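Local coordinates for ABC transporter, substrate binding protein (Mannopine) (PDB 5L9S) that serves as the periplasmic substrate-binding protein of an ABC transporter and probably binds mannopine, here in its open, unliganded state, at residues Q3-E15 against G31-K44. Residues are numbered along the deposited sequence; the frame is centred on the assembly and turned at random.
Sequences QRVVIATTGGTYE and GIKVVTVSGTDAEK
In the parallel strand pair of a beta-alpha-beta unit, with helix 12-30 as the crossover, the amides of Val5, Ile7 and Thr9 bond to the carbonyl oxygens of Lys33, Val35 and Val37, while Val5 and Ile7 stand beside Val34 and Thr36. The ladder runs from Lys33 N, bonded to Gln3 O, to Gly39 N, bonded to Thr9 O; between them, Ile7 N meets Val35 O at 2.9 Å, almost straight (163°). Branching at CB suits Val5, Val6, Ile7, Val35, Thr36 and Val37 to extended backbone and gives each a methyl for a sheet face. Toward helix 12-30, Ile7 CG2 touches Val34 CG1 (3.8 Å) and Thr36 CG2, and Phe23 touches Ile7 and Thr36. Val5 CG2 meets Ile32 CG2 at 3.5 Å; Ile32 places that methyl anti to its own N. The other face carries Val6 CG2 against Val37 CG2 (3.7 Å), beside Trp59, and Arg4 NH1 obliquely by Val35 CG2. Strand 4-9 lies between 33-38 and 61-65, the 2-1-3 order that begins the sheet of type II periplasmic binding protein lobes. Thr9 OG1 accepts from Gly11 N in an ST turn; Gly11 takes a positive phi (83°), easy without a CB, which would collide with Ser38 CB. Glu15 OE1 nears Thr36 CB, and Arg19 ties helix to strand, NH2 salt-bridged to Glu15 OE2 and NH1 hydrogen-bonded to Thr36 OG1. A Thr40-Glu43 capping box opens helix 41-53, whose Lys44 lays CD 3.6 Å from Thr9 O and turns NZ to Asp41 OD1 in a salt bridge, beside Thr10 CG2.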
loop_
_atom_site.group_PDB
_atom_site.type_symbol
_atom_site.label_atom_id
_atom_site.label_comp_id
_atom_site.label_asym_id
_atom_site.label_seq_id
_atom_site.Cartn_x
_atom_site.Cartn_y
_atom_site.Cartn_z
ATOM N N GLN A 3 23.035 8.815 21.917
ATOM C CA GLN A 3 21.737 8.397 21.407
ATOM C C GLN A 3 21.697 8.033 19.944
ATOM O O GLN A 3 22.276 8.712 19.096
ATOM C CB GLN A 3 20.646 9.431 21.726
ATOM C CG GLN A 3 20.195 9.456 23.200
ATOM C CD GLN A 3 20.492 8.195 24.003
ATOM O OE1 GLN A 3 21.393 8.173 24.861
ATOM N NE2 GLN A 3 19.749 7.118 23.747
ATOM N N ARG A 4 20.972 6.935 19.675
ATOM C CA ARG A 4 20.736 6.309 18.378
ATOM C C ARG A 4 19.365 5.617 18.326
ATOM O O ARG A 4 18.688 5.485 19.356
ATOM C CB ARG A 4 21.874 5.339 17.994
ATOM C CG ARG A 4 22.171 4.245 19.013
ATOM C CD ARG A 4 23.383 3.414 18.644
ATOM N NE ARG A 4 23.064 1.986 18.630
ATOM C CZ ARG A 4 23.484 1.120 17.709
ATOM N NH1 ARG A 4 24.271 1.524 16.715
ATOM N NH2 ARG A 4 23.126 -0.157 17.779
ATOM N N VAL A 5 18.937 5.248 17.088
ATOM C CA VAL A 5 17.698 4.525 16.756
ATOM C C VAL A 5 18.057 3.533 15.669
ATOM O O VAL A 5 18.660 3.931 14.670
ATOM C CB VAL A 5 16.516 5.398 16.241
ATOM C CG1 VAL A 5 15.233 4.587 16.210
ATOM C CG2 VAL A 5 16.312 6.656 17.060
ATOM N N VAL A 6 17.631 2.271 15.818
ATOM C CA VAL A 6 17.862 1.260 14.790
ATOM C C VAL A 6 16.528 0.903 14.123
ATOM O O VAL A 6 15.605 0.455 14.793
ATOM C CB VAL A 6 18.702 0.032 15.252
ATOM C CG1 VAL A 6 18.264 -0.505 16.593
ATOM C CG2 VAL A 6 18.760 -1.057 14.176
ATOM N N ILE A 7 16.430 1.164 12.811
ATOM C CA ILE A 7 15.250 0.913 11.993
ATOM C C ILE A 7 15.577 -0.070 10.857
ATOM O O ILE A 7 16.618 0.074 10.209
ATOM C CB ILE A 7 14.566 2.247 11.485
ATOM C CG1 ILE A 7 13.204 1.972 10.769
ATOM C CG2 ILE A 7 15.496 3.108 10.617
ATOM C CD1 ILE A 7 12.272 3.168 10.602
ATOM N N ALA A 8 14.670 -1.051 10.601
ATOM C CA ALA A 8 14.828 -2.003 9.501
ATOM C C ALA A 8 13.866 -1.676 8.354
ATOM O O ALA A 8 12.687 -1.396 8.585
ATOM C CB ALA A 8 14.623 -3.420 9.985
ATOM N N THR A 9 14.397 -1.684 7.119
ATOM C CA THR A 9 13.669 -1.408 5.872
ATOM C C THR A 9 14.051 -2.506 4.860
ATOM O O THR A 9 14.913 -3.344 5.171
ATOM C CB THR A 9 14.009 0.019 5.321
ATOM O OG1 THR A 9 15.345 0.061 4.816
ATOM C CG2 THR A 9 13.800 1.135 6.338
ATOM N N THR A 10 13.444 -2.482 3.645
ATOM C CA THR A 10 13.768 -3.423 2.562
ATOM C C THR A 10 15.090 -3.031 1.887
ATOM O O THR A 10 15.629 -3.818 1.100
ATOM C CB THR A 10 12.641 -3.574 1.549
ATOM O OG1 THR A 10 12.309 -2.283 1.017
ATOM C CG2 THR A 10 11.432 -4.285 2.114
ATOM N N GLY A 11 15.615 -1.852 2.242
ATOM C CA GLY A 11 16.870 -1.319 1.721
ATOM C C GLY A 11 16.704 -0.620 0.391
ATOM O O GLY A 11 15.598 -0.192 0.036
ATOM N N GLY A 12 17.816 -0.495 -0.326
ATOM C CA GLY A 12 17.885 0.102 -1.655
ATOM C C GLY A 12 17.344 1.505 -1.822
ATOM O O GLY A 12 17.707 2.419 -1.083
ATOM N N THR A 13 16.496 1.671 -2.847
ATOM C CA THR A 13 15.855 2.925 -3.273
ATOM C C THR A 13 14.926 3.479 -2.198
ATOM O O THR A 13 14.899 4.693 -1.983
ATOM C CB THR A 13 15.169 2.697 -4.636
ATOM O OG1 THR A 13 16.181 2.796 -5.635
ATOM C CG2 THR A 13 14.063 3.699 -4.931
ATOM N N TYR A 14 14.188 2.574 -1.531
ATOM C CA TYR A 14 13.250 2.853 -0.459
ATOM C C TYR A 14 13.999 3.487 0.723
ATOM O O TYR A 14 13.626 4.575 1.167
ATOM C CB TYR A 14 12.550 1.538 -0.066
ATOM C CG TYR A 14 11.261 1.654 0.732
ATOM C CD1 TYR A 14 10.637 2.885 0.925
ATOM C CD2 TYR A 14 10.667 0.531 1.294
ATOM C CE1 TYR A 14 9.466 2.995 1.678
ATOM C CE2 TYR A 14 9.495 0.626 2.050
ATOM C CZ TYR A 14 8.894 1.858 2.235
ATOM O OH TYR A 14 7.735 1.919 2.975
ATOM N N GLU A 15 15.092 2.850 1.168
ATOM C CA GLU A 15 15.948 3.311 2.258
ATOM C C GLU A 15 16.605 4.657 1.948
ATOM O O GLU A 15 16.683 5.516 2.827
ATOM C CB GLU A 15 17.001 2.257 2.516
ATOM C CG GLU A 15 17.877 2.443 3.735
ATOM C CD GLU A 15 18.719 1.201 3.930
ATOM O OE1 GLU A 15 18.295 0.312 4.708
ATOM O OE2 GLU A 15 19.724 1.053 3.199
ATOM N N GLY A 31 20.138 15.227 16.986
ATOM C CA GLY A 31 21.451 14.703 17.355
ATOM C C GLY A 31 21.455 13.192 17.516
ATOM O O GLY A 31 22.510 12.587 17.738
ATOM N N ILE A 32 20.264 12.583 17.411
ATOM C CA ILE A 32 20.031 11.143 17.502
ATOM C C ILE A 32 20.377 10.515 16.146
ATOM O O ILE A 32 19.782 10.879 15.118
ATOM C CB ILE A 32 18.565 10.834 17.929
ATOM C CG1 ILE A 32 18.198 11.540 19.251
ATOM C CG2 ILE A 32 18.319 9.325 18.004
ATOM C CD1 ILE A 32 16.709 11.914 19.378
ATOM N N LYS A 33 21.339 9.568 16.162
ATOM C CA LYS A 33 21.817 8.842 14.987
ATOM C C LYS A 33 20.792 7.780 14.574
ATOM O O LYS A 33 20.213 7.105 15.434
ATOM C CB LYS A 33 23.187 8.216 15.293
ATOM C CG LYS A 33 23.937 7.614 14.097
ATOM C CD LYS A 33 25.272 6.959 14.521
ATOM C CE LYS A 33 25.510 5.656 13.797
ATOM N NZ LYS A 33 26.678 4.911 14.348
ATOM N N VAL A 34 20.550 7.661 13.253
ATOM C CA VAL A 34 19.622 6.666 12.703
ATOM C C VAL A 34 20.443 5.574 12.010
ATOM O O VAL A 34 21.072 5.831 10.983
ATOM C CB VAL A 34 18.500 7.240 11.787
ATOM C CG1 VAL A 34 17.443 6.186 11.515
ATOM C CG2 VAL A 34 17.866 8.486 12.389
ATOM N N VAL A 35 20.449 4.369 12.606
ATOM C CA VAL A 35 21.122 3.166 12.117
ATOM C C VAL A 35 20.072 2.369 11.328
ATOM O O VAL A 35 19.023 2.008 11.877
ATOM C CB VAL A 35 21.747 2.323 13.280
ATOM C CG1 VAL A 35 22.558 1.147 12.739
ATOM C CG2 VAL A 35 22.622 3.187 14.177
ATOM N N THR A 36 20.346 2.129 10.033
ATOM C CA THR A 36 19.440 1.398 9.137
ATOM C C THR A 36 19.913 -0.017 8.839
ATOM O O THR A 36 21.097 -0.239 8.565
ATOM C CB THR A 36 19.160 2.177 7.853
ATOM O OG1 THR A 36 20.391 2.602 7.265
ATOM C CG2 THR A 36 18.268 3.355 8.079
ATOM N N VAL A 37 18.975 -0.982 8.909
ATOM C CA VAL A 37 19.230 -2.399 8.639
ATOM C C VAL A 37 18.357 -2.842 7.449
ATOM O O VAL A 37 17.185 -2.474 7.378
ATOM C CB VAL A 37 19.039 -3.274 9.905
ATOM C CG1 VAL A 37 19.393 -4.726 9.631
ATOM C CG2 VAL A 37 19.878 -2.746 11.060
ATOM N N SER A 38 18.948 -3.570 6.483
ATOM C CA SER A 38 18.218 -4.030 5.299
ATOM C C SER A 38 17.920 -5.541 5.325
ATOM O O SER A 38 18.708 -6.322 5.880
ATOM C CB SER A 38 18.924 -3.607 4.011
ATOM O OG SER A 38 19.758 -4.616 3.462
ATOM N N GLY A 39 16.772 -5.907 4.738
ATOM C CA GLY A 39 16.296 -7.279 4.619
ATOM C C GLY A 39 14.927 -7.348 3.985
ATOM O O GLY A 39 14.248 -6.327 3.898
ATOM N N THR A 40 14.493 -8.553 3.552
ATOM C CA THR A 40 13.150 -8.733 2.986
ATOM C C THR A 40 12.118 -8.668 4.120
ATOM O O THR A 40 12.486 -8.804 5.292
ATOM C CB THR A 40 13.031 -10.038 2.171
ATOM O OG1 THR A 40 13.025 -11.177 3.041
ATOM C CG2 THR A 40 14.108 -10.171 1.092
ATOM N N ASP A 41 10.832 -8.454 3.776
ATOM C CA ASP A 41 9.734 -8.381 4.753
ATOM C C ASP A 41 9.655 -9.652 5.571
ATOM O O ASP A 41 9.482 -9.555 6.780
ATOM C CB ASP A 41 8.389 -8.063 4.081
ATOM C CG ASP A 41 8.423 -6.798 3.234
ATOM O OD1 ASP A 41 8.209 -5.699 3.796
ATOM O OD2 ASP A 41 8.699 -6.905 2.012
ATOM N N ALA A 42 9.839 -10.838 4.939
ATOM C CA ALA A 42 9.834 -12.149 5.634
ATOM C C ALA A 42 11.045 -12.327 6.548
ATOM O O ALA A 42 10.897 -12.880 7.643
ATOM C CB ALA A 42 9.764 -13.295 4.638
ATOM N N GLU A 43 12.239 -11.867 6.096
ATOM C CA GLU A 43 13.487 -11.911 6.866
ATOM C C GLU A 43 13.351 -11.057 8.123
ATOM O O GLU A 43 13.775 -11.491 9.200
ATOM C CB GLU A 43 14.644 -11.333 6.050
ATOM C CG GLU A 43 15.436 -12.314 5.221
ATOM C CD GLU A 43 16.583 -11.590 4.550
ATOM O OE1 GLU A 43 17.659 -11.469 5.182
ATOM O OE2 GLU A 43 16.367 -11.037 3.447
ATOM N N LYS A 44 12.796 -9.826 7.967
ATOM C CA LYS A 44 12.568 -8.847 9.032
ATOM C C LYS A 44 11.619 -9.394 10.089
ATOM O O LYS A 44 11.965 -9.378 11.270
ATOM C CB LYS A 44 12.027 -7.544 8.447
ATOM C CG LYS A 44 13.105 -6.508 8.163
ATOM C CD LYS A 44 12.856 -5.754 6.877
ATOM C CE LYS A 44 11.629 -4.898 6.875
ATOM N NZ LYS A 44 10.874 -5.066 5.606
#